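Local atomic coordinates of alpha-pyrone synthesis polyketide synthase-like Pks18 (Mycobacterium tuberculosis, PDB entry 1TED), a protein that probably extends medium- and long-chain aliphatic acyl-CoA starters with malonyl-CoA, as a type III polyketide synthase, to make tri- and tetraketide alpha-pyrones. Residues His107-His112 and Ile202-Val207; Gly136-Ala141 and Lys196-Cys201; Gly288-Val293 and Val324-Ile329. All blocks are in the same frame, centred on the assembly; numbering follows the deposited sequence.

Contact 1 of 3, residues His107-His112 and Ile202-Val207. With MYR (myristic acid), chain E.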
loop_
_atom_site.group_PDB
_atom_site.type_symbol
_atom_site.label_atom_id
_atom_site.label_comp_id
_atom_site.label_asym_id
_atom_site.label_seq_id
_atom_site.Cartn_x
_atom_site.Cartn_y
_atom_site.Cartn_z
ATOM N N HIS A 107 14.093 11.252 2.113
ATOM C CA HIS A 107 14.555 11.509 3.473
ATOM C C HIS A 107 13.938 12.855 3.844
ATOM O O HIS A 107 13.485 13.059 4.972
ATOM C CB HIS A 107 16.089 11.588 3.544
ATOM C CG HIS A 107 16.754 10.255 3.708
ATOM N ND1 HIS A 107 16.537 9.446 4.804
ATOM C CD2 HIS A 107 17.608 9.577 2.904
ATOM C CE1 HIS A 107 17.226 8.326 4.668
ATOM N NE2 HIS A 107 17.883 8.379 3.522
ATOM N N LEU A 108 13.903 13.776 2.890
ATOM C CA LEU A 108 13.297 15.071 3.169
ATOM C C LEU A 108 11.831 14.848 3.519
ATOM O O LEU A 108 11.283 15.513 4.401
ATOM C CB LEU A 108 13.401 16.005 1.964
ATOM C CG LEU A 108 14.318 17.223 2.124
ATOM C CD1 LEU A 108 14.089 18.169 0.947
ATOM C CD2 LEU A 108 14.031 17.948 3.440
ATOM N N PHE A 109 11.199 13.905 2.827
ATOM C CA PHE A 109 9.797 13.589 3.079
ATOM C C PHE A 109 9.649 13.079 4.508
ATOM O O PHE A 109 8.820 13.567 5.277
ATOM C CB PHE A 109 9.304 12.516 2.096
ATOM C CG PHE A 109 7.976 11.902 2.475
ATOM C CD1 PHE A 109 6.778 12.480 2.064
ATOM C CD2 PHE A 109 7.925 10.760 3.279
ATOM C CE1 PHE A 109 5.550 11.929 2.447
ATOM C CE2 PHE A 109 6.710 10.207 3.664
ATOM C CZ PHE A 109 5.519 10.792 3.248
ATOM N N TYR A 110 10.465 12.096 4.865
ATOM C CA TYR A 110 10.387 11.520 6.197
ATOM C C TYR A 110 10.568 12.574 7.272
ATOM O O TYR A 110 9.776 12.662 8.203
ATOM C CB TYR A 110 11.448 10.432 6.370
ATOM C CG TYR A 110 11.325 9.664 7.670
ATOM C CD1 TYR A 110 10.371 8.658 7.822
ATOM C CD2 TYR A 110 12.167 9.944 8.748
ATOM C CE1 TYR A 110 10.259 7.943 9.013
ATOM C CE2 TYR A 110 12.063 9.234 9.947
ATOM C CZ TYR A 110 11.109 8.237 10.068
ATOM O OH TYR A 110 11.000 7.547 11.245
ATOM N N GLU A 111 11.617 13.376 7.131
ATOM C CA GLU A 111 11.928 14.421 8.104
ATOM C C GLU A 111 10.742 15.333 8.422
ATOM O O GLU A 111 10.494 15.643 9.585
ATOM C CB GLU A 111 13.108 15.255 7.602
ATOM C CG GLU A 111 13.610 16.304 8.574
ATOM C CD GLU A 111 14.673 17.194 7.952
ATOM O OE1 GLU A 111 15.527 16.661 7.205
ATOM O OE2 GLU A 111 14.656 18.419 8.211
ATOM N N HIS A 112 10.005 15.759 7.398
ATOM C CA HIS A 112 8.852 16.638 7.622
ATOM C C HIS A 112 7.530 15.911 7.823
ATOM O O HIS A 112 6.636 16.427 8.491
ATOM C CB HIS A 112 8.684 17.643 6.471
ATOM C CG HIS A 112 9.737 18.703 6.437
ATOM N ND1 HIS A 112 10.915 18.563 5.736
ATOM C CD2 HIS A 112 9.803 19.912 7.043
ATOM C CE1 HIS A 112 11.663 19.638 5.911
ATOM N NE2 HIS A 112 11.011 20.473 6.699
ATOM N N ILE A 202 -0.924 11.428 4.455
ATOM C CA ILE A 202 0.087 12.471 4.569
ATOM C C ILE A 202 0.645 12.738 3.180
ATOM O O ILE A 202 1.130 11.832 2.502
ATOM C CB ILE A 202 1.227 12.023 5.529
ATOM C CG1 ILE A 202 2.377 13.032 5.506
ATOM C CG2 ILE A 202 1.709 10.632 5.149
ATOM C CD1 ILE A 202 2.128 14.277 6.336
ATOM N N GLU A 203 0.577 13.985 2.748
ATOM C CA GLU A 203 1.047 14.295 1.419
ATOM C C GLU A 203 1.967 15.504 1.431
ATOM O O GLU A 203 1.584 16.600 1.852
ATOM C CB GLU A 203 -0.165 14.512 0.510
ATOM C CG GLU A 203 -0.105 13.776 -0.823
ATOM C CD GLU A 203 -0.178 12.251 -0.713
ATOM O OE1 GLU A 203 -1.243 11.719 -0.330
ATOM O OE2 GLU A 203 0.831 11.587 -1.025
ATOM N N LEU A 204 3.197 15.279 0.985
ATOM C CA LEU A 204 4.217 16.317 0.934
ATOM C C LEU A 204 4.735 16.522 -0.478
ATOM O O LEU A 204 5.798 16.011 -0.846
ATOM C CB LEU A 204 5.383 15.949 1.855
ATOM C CG LEU A 204 5.331 16.493 3.281
ATOM C CD1 LEU A 204 3.957 16.292 3.868
ATOM C CD2 LEU A 204 6.403 15.802 4.122
ATOM N N CYS A 205 3.978 17.277 -1.265
ATOM C CA CYS A 205 4.344 17.566 -2.643
ATOM C C CYS A 205 5.562 18.493 -2.748
ATOM O O CYS A 205 6.455 18.253 -3.558
ATOM C CB CYS A 205 3.151 18.200 -3.378
ATOM S SG CYS A 205 1.677 17.149 -3.521
ATOM N N SER A 206 5.590 19.545 -1.928
ATOM C CA SER A 206 6.683 20.520 -1.944
ATOM C C SER A 206 8.055 19.856 -1.946
ATOM O O SER A 206 9.022 20.399 -2.475
ATOM C CB SER A 206 6.564 21.485 -0.747
ATOM O OG SER A 206 6.820 20.854 0.502
ATOM N N VAL A 207 8.123 18.669 -1.361
ATOM C CA VAL A 207 9.357 17.911 -1.279
ATOM C C VAL A 207 9.814 17.378 -2.638
ATOM O O VAL A 207 10.983 17.030 -2.810
ATOM C CB VAL A 207 9.186 16.754 -0.263
ATOM C CG1 VAL A 207 10.020 15.565 -0.647
ATOM C CG2 VAL A 207 9.592 17.232 1.105
HETATM C C1 MYR E . 5.748 25.624 -5.921
HETATM O O1 MYR E . 5.423 26.551 -5.183
HETATM O O2 MYR E . 5.804 25.813 -7.137
HETATM C C2 MYR E . 6.082 24.250 -5.338
HETATM C C3 MYR E . 5.028 23.215 -5.736
HETATM C C4 MYR E . 5.342 21.846 -5.128
HETATM C C5 MYR E . 4.319 20.793 -5.558
HETATM C C6 MYR E . 4.365 20.511 -7.062
HETATM C C7 MYR E . 5.647 19.793 -7.494
HETATM C C8 MYR E . 5.724 18.364 -6.950
HETATM C C9 MYR E . 4.600 17.486 -7.504
HETATM C C10 MYR E . 4.611 16.109 -6.839
HETATM C C11 MYR E . 3.449 15.251 -7.345
HETATM C C12 MYR E . 3.423 13.891 -6.644
HETATM C C13 MYR E . 2.213 13.076 -7.104
HETATM C C14 MYR E . 2.149 11.729 -6.383
#
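F109 meets three residues of the 202-207 segment, I202, L204 and V207. Its CG lies anti to the backbone N (chi1 167°), which carries CG toward 202-204; CD1 lies 3.7 Å from L204 CB, the two side chains crossing at about a right angle, and CZ reaches I202 CG2 at 4.3 Å. V207 spreads its methyls over the helix backbone, CG1 4.0 Å from F109 N and CG2 4.1 Å from L108 C. L204 CD2 fits beside the next turn, 3.5 Å from F109 O and 3.8 Å from H112 CB.

The polar groups find partners within the helix or outside the two segments. The H112 ring folds back on its own helix, where ND1 gives L108 O a weak hydrogen bond in the ring plane. E203 bonds to S143, T144 and S349, and S206 OG to D226.

The ligand lies on the side of the segment turned from the helix: C205 CB is 3.6 Å from C5 of the bound myristic acid, and C205 O is 3.5 Å from its C8. Residues 202-207 thus lie between helix 102-125 and the fatty acid, consistent with a place beside the substrate-binding tunnel. Between the two segments the fit is made by apolar side chains alone, while one turn before F109, R105 of the same helix ties it to the turn by a hydrogen bond to V207 O.

Contact 2 of 3, residues Gly136-Ala141 and Lys196-Cys201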
loop_
_atom_site.group_PDB
_atom_site.type_symbol
_atom_site.label_atom_id
_atom_site.label_comp_id
_atom_site.label_asym_id
_atom_site.label_seq_id
_atom_site.Cartn_x
_atom_site.Cartn_y
_atom_site.Cartn_z
ATOM N N GLY A 136 -6.322 -1.371 16.929
ATOM C CA GLY A 136 -5.686 -2.513 16.285
ATOM C C GLY A 136 -5.183 -2.390 14.849
ATOM O O GLY A 136 -4.557 -3.323 14.335
ATOM N N LEU A 137 -5.438 -1.263 14.194
ATOM C CA LEU A 137 -4.992 -1.080 12.811
ATOM C C LEU A 137 -4.617 0.366 12.511
ATOM O O LEU A 137 -5.280 1.307 12.941
ATOM C CB LEU A 137 -6.092 -1.530 11.831
ATOM C CG LEU A 137 -5.881 -1.374 10.318
ATOM C CD1 LEU A 137 -4.687 -2.197 9.856
ATOM C CD2 LEU A 137 -7.135 -1.831 9.582
ATOM N N LEU A 138 -3.540 0.519 11.762
ATOM C CA LEU A 138 -3.047 1.821 11.365
ATOM C C LEU A 138 -2.836 1.774 9.861
ATOM O O LEU A 138 -1.992 1.012 9.379
ATOM C CB LEU A 138 -1.715 2.116 12.054
ATOM C CG LEU A 138 -0.839 3.191 11.407
ATOM C CD1 LEU A 138 -1.584 4.500 11.335
ATOM C CD2 LEU A 138 0.422 3.363 12.217
ATOM N N VAL A 139 -3.611 2.561 9.116
ATOM C CA VAL A 139 -3.451 2.588 7.662
ATOM C C VAL A 139 -2.814 3.909 7.271
ATOM O O VAL A 139 -3.304 4.994 7.612
ATOM C CB VAL A 139 -4.799 2.422 6.920
ATOM C CG1 VAL A 139 -4.563 2.369 5.412
ATOM C CG2 VAL A 139 -5.491 1.158 7.382
ATOM N N LEU A 140 -1.710 3.815 6.550
ATOM C CA LEU A 140 -0.992 5.006 6.128
ATOM C C LEU A 140 -0.981 5.095 4.604
ATOM O O LEU A 140 -0.544 4.168 3.923
ATOM C CB LEU A 140 0.436 4.947 6.674
ATOM C CG LEU A 140 1.358 6.165 6.603
ATOM C CD1 LEU A 140 1.797 6.403 5.167
ATOM C CD2 LEU A 140 0.649 7.380 7.201
ATOM N N ALA A 141 -1.477 6.213 4.075
ATOM C CA ALA A 141 -1.501 6.416 2.636
ATOM C C ALA A 141 -0.675 7.632 2.221
ATOM O O ALA A 141 -0.671 8.664 2.910
ATOM C CB ALA A 141 -2.932 6.575 2.153
ATOM N N LYS A 196 -10.560 -0.357 17.153
ATOM C CA LYS A 196 -10.626 0.874 16.381
ATOM C C LYS A 196 -9.470 0.862 15.405
ATOM O O LYS A 196 -8.484 0.130 15.585
ATOM C CB LYS A 196 -10.498 2.103 17.282
ATOM C CG LYS A 196 -11.389 2.075 18.505
ATOM C CD LYS A 196 -12.858 2.054 18.140
ATOM C CE LYS A 196 -13.698 1.725 19.362
ATOM N NZ LYS A 196 -15.131 1.623 19.025
ATOM N N ALA A 197 -9.592 1.680 14.368
ATOM C CA ALA A 197 -8.553 1.776 13.363
ATOM C C ALA A 197 -8.198 3.237 13.178
ATOM O O ALA A 197 -9.070 4.121 13.271
ATOM C CB ALA A 197 -9.039 1.177 12.051
ATOM N N LEU A 198 -6.912 3.478 12.937
ATOM C CA LEU A 198 -6.398 4.819 12.720
ATOM C C LEU A 198 -5.965 4.921 11.261
ATOM O O LEU A 198 -5.160 4.109 10.786
ATOM C CB LEU A 198 -5.198 5.096 13.640
ATOM C CG LEU A 198 -4.449 6.423 13.424
ATOM C CD1 LEU A 198 -5.333 7.595 13.817
ATOM C CD2 LEU A 198 -3.179 6.454 14.257
ATOM N N VAL A 199 -6.522 5.901 10.552
ATOM C CA VAL A 199 -6.189 6.134 9.149
ATOM C C VAL A 199 -5.437 7.453 9.028
ATOM O O VAL A 199 -5.865 8.481 9.555
ATOM C CB VAL A 199 -7.459 6.168 8.260
ATOM C CG1 VAL A 199 -7.086 6.487 6.820
ATOM C CG2 VAL A 199 -8.133 4.825 8.301
ATOM N N VAL A 200 -4.307 7.423 8.332
ATOM C CA VAL A 200 -3.495 8.615 8.189
ATOM C C VAL A 200 -3.066 8.839 6.745
ATOM O O VAL A 200 -2.442 7.977 6.125
ATOM C CB VAL A 200 -2.232 8.527 9.111
ATOM C CG1 VAL A 200 -1.376 9.763 8.971
ATOM C CG2 VAL A 200 -2.657 8.365 10.563
ATOM N N CYS A 201 -3.438 9.997 6.209
ATOM C CA CYS A 201 -3.071 10.372 4.855
ATOM C C CYS A 201 -2.118 11.553 5.016
ATOM O O CYS A 201 -2.449 12.547 5.657
ATOM C CB CYS A 201 -4.312 10.764 4.057
ATOM S SG CYS A 201 -5.570 9.460 3.951
#
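L138-A141 pair residue for residue with L198-C201 as parallel neighbours, the strand axes only 13° apart, in the mixed sheet of the thiolase fold, and backbone bonds such as V139 N to L198 O (2.8 Å) leave L138 and L140 to bond strand 166-171 on their other side.

The side chains divide between two buried faces. L137, V139 and A141 share one with A197, V199 and C201. Here L137 CB touches A197 CB at 4.0 Å, and A141 CB lies 4.3 Å from C201 SG. Helix 177-191, in the crossover from strand 166-171 to strand 196-204, packs over much of this face through A181, A185 and Y188, while C201 rests on S349, V350 and I353 of helix 349-361. The side chain of C201 is also about 10 Å from that of C175, the nucleophile by similarity, which sets this end of the strand pair near the presumed active site.

L138 and L140 share the other face with L198 and V200, beneath helix 151-159, where V156 meets L138 and I155 meets V200. L138 and L198 both hold CG anti to the backbone N (chi1 160° and 174°) and lie side by side, pointing the same way, with L138 CD1 3.9 Å from L198 CD2. The same CD1 reaches V200 CG2 at 4.1 Å. L140 crosses V200 at a slant: its CD2 stands 3.6 Å from V200 CG1 and also comes within 3.3 Å of V200 O.

Contact 3 of 3, residues Gly288-Val293 and Val324-Ile329; sequences GVAPVV and VRSLGI
S326 OG accepts a hydrogen bond from the backbone N of A290 at 2.8 Å, nearly straight at 165°, and this is the one hydrogen bond between the two segments. OG is anti to its own backbone N (chi1 -172°), reaching out to the other helix, where it also lies 3.3 Å from V289 CB. A290 CB packs tightly in turn against the S326 backbone, 3.1 Å from its O. Beside the polar link runs an apolar one: L327 CD2 sits 3.8 Å from both V289 CG1 and V293 CG1, two valines one turn apart, and L327 crosses each at about a right angle.

The next shell surrounds these groups. S326 OG gives its own proton to F286 O, whose ring makes a cation-pi contact with R325. W310 of strand 310-312 packs on V293 and L327, and F375 of strand 370-378 on V289 and V293. Helix 317-327 stops directly after the contact in a Schellman motif, with G328 at positive phi (66°) and its N 2.8 Å from R325 O.

F286 O and A290 N are the carbonyl and amide of one helical turn, so the serine hydroxyl stands between them and relays their bond just before P291, where helix 281-299 kinks, while L327 packs on V289 and V293 alongside.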
loop_
_atom_site.group_PDB
_atom_site.type_symbol
_atom_site.label_atom_id
_atom_site.label_comp_id
_atom_site.label_asym_id
_atom_site.label_seq_id
_atom_site.Cartn_x
_atom_site.Cartn_y
_atom_site.Cartn_z
ATOM N N GLY A 288 -17.695 9.906 -16.380
ATOM C CA GLY A 288 -17.534 8.808 -15.448
ATOM C C GLY A 288 -18.274 8.980 -14.136
ATOM O O GLY A 288 -18.752 8.000 -13.566
ATOM N N VAL A 289 -18.385 10.215 -13.656
ATOM C CA VAL A 289 -19.042 10.473 -12.381
ATOM C C VAL A 289 -20.528 10.102 -12.325
ATOM O O VAL A 289 -20.907 9.177 -11.610
ATOM C CB VAL A 289 -18.839 11.952 -11.957
ATOM C CG1 VAL A 289 -19.565 12.245 -10.652
ATOM C CG2 VAL A 289 -17.358 12.227 -11.786
ATOM N N ALA A 290 -21.365 10.801 -13.077
ATOM C CA ALA A 290 -22.803 10.524 -13.070
ATOM C C ALA A 290 -23.226 9.044 -13.048
ATOM O O ALA A 290 -23.971 8.627 -12.174
ATOM C CB ALA A 290 -23.468 11.232 -14.242
ATOM N N PRO A 291 -22.763 8.232 -14.011
ATOM C CA PRO A 291 -23.176 6.824 -13.988
ATOM C C PRO A 291 -22.823 6.033 -12.720
ATOM O O PRO A 291 -23.651 5.271 -12.215
ATOM C CB PRO A 291 -22.544 6.255 -15.261
ATOM C CG PRO A 291 -21.375 7.145 -15.502
ATOM C CD PRO A 291 -21.886 8.510 -15.159
ATOM N N VAL A 292 -21.616 6.223 -12.193
ATOM C CA VAL A 292 -21.220 5.514 -10.978
ATOM C C VAL A 292 -22.004 6.015 -9.756
ATOM O O VAL A 292 -22.534 5.217 -8.976
ATOM C CB VAL A 292 -19.725 5.691 -10.678
ATOM C CG1 VAL A 292 -19.291 4.666 -9.660
ATOM C CG2 VAL A 292 -18.926 5.560 -11.948
ATOM N N VAL A 293 -22.075 7.335 -9.591
ATOM C CA VAL A 293 -22.794 7.911 -8.461
ATOM C C VAL A 293 -24.271 7.543 -8.493
ATOM O O VAL A 293 -24.872 7.262 -7.457
ATOM C CB VAL A 293 -22.649 9.446 -8.432
ATOM C CG1 VAL A 293 -23.650 10.055 -7.464
ATOM C CG2 VAL A 293 -21.227 9.812 -8.023
ATOM N N VAL A 324 -19.269 18.448 -11.019
ATOM C CA VAL A 324 -20.564 19.088 -10.809
ATOM C C VAL A 324 -21.461 19.025 -12.058
ATOM O O VAL A 324 -22.677 18.796 -11.951
ATOM C CB VAL A 324 -20.382 20.566 -10.370
ATOM C CG1 VAL A 324 -21.710 21.301 -10.421
ATOM C CG2 VAL A 324 -19.825 20.616 -8.951
ATOM N N ARG A 325 -20.874 19.218 -13.238
ATOM C CA ARG A 325 -21.668 19.167 -14.459
ATOM C C ARG A 325 -22.198 17.746 -14.665
ATOM O O ARG A 325 -23.379 17.545 -14.967
ATOM C CB ARG A 325 -20.839 19.611 -15.672
ATOM C CG ARG A 325 -21.662 19.748 -16.947
ATOM C CD ARG A 325 -20.895 20.450 -18.047
ATOM N NE ARG A 325 -19.732 19.685 -18.479
ATOM C CZ ARG A 325 -19.697 18.916 -19.561
ATOM N NH1 ARG A 325 -20.772 18.809 -20.336
ATOM N NH2 ARG A 325 -18.582 18.259 -19.868
ATOM N N SER A 326 -21.315 16.769 -14.471
ATOM C CA SER A 326 -21.658 15.361 -14.625
ATOM C C SER A 326 -22.898 15.029 -13.796
ATOM O O SER A 326 -23.798 14.331 -14.260
ATOM C CB SER A 326 -20.471 14.486 -14.184
ATOM O OG SER A 326 -20.679 13.110 -14.476
ATOM N N LEU A 327 -22.940 15.543 -12.572
ATOM C CA LEU A 327 -24.063 15.304 -11.674
ATOM C C LEU A 327 -25.285 16.173 -11.969
ATOM O O LEU A 327 -26.382 15.873 -11.505
ATOM C CB LEU A 327 -23.626 15.544 -10.226
ATOM C CG LEU A 327 -22.513 14.655 -9.664
ATOM C CD1 LEU A 327 -21.969 15.279 -8.377
ATOM C CD2 LEU A 327 -23.047 13.254 -9.426
ATOM N N GLY A 328 -25.098 17.248 -12.731
ATOM C CA GLY A 328 -26.211 18.135 -13.032
ATOM C C GLY A 328 -26.712 18.848 -11.780
ATOM O O GLY A 328 -27.908 19.103 -11.620
ATOM N N ILE A 329 -25.783 19.184 -10.891
ATOM C CA ILE A 329 -26.123 19.852 -9.648
ATOM C C ILE A 329 -25.690 21.324 -9.591
ATOM O O ILE A 329 -24.862 21.778 -10.381
ATOM C CB ILE A 329 -25.517 19.064 -8.465
ATOM C CG1 ILE A 329 -26.322 17.783 -8.269
ATOM C CG2 ILE A 329 -25.495 19.895 -7.205
ATOM C CD1 ILE A 329 -26.095 17.116 -6.955
#

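Followed from the N terminus, the chain enters contact 1 on helix 102-125 and passes directly into strand 135-142, which opens contact 2. Two helices and strand 166-171 intervene before strand 196-204 returns: its first six residues close contact 2 and its far end closes contact 1, so the smaller loop lies within the larger. The two meet where I202 N approaches A141 O at 3.2 Å, probably a hydrogen bond, and together they join helix 102-125 to the sheet of the N-terminal half. Contact 3 follows in series, a shorter loop in the C-terminal half that joins helices 281-299 and 317-327, on the opposite side of the chain's centre.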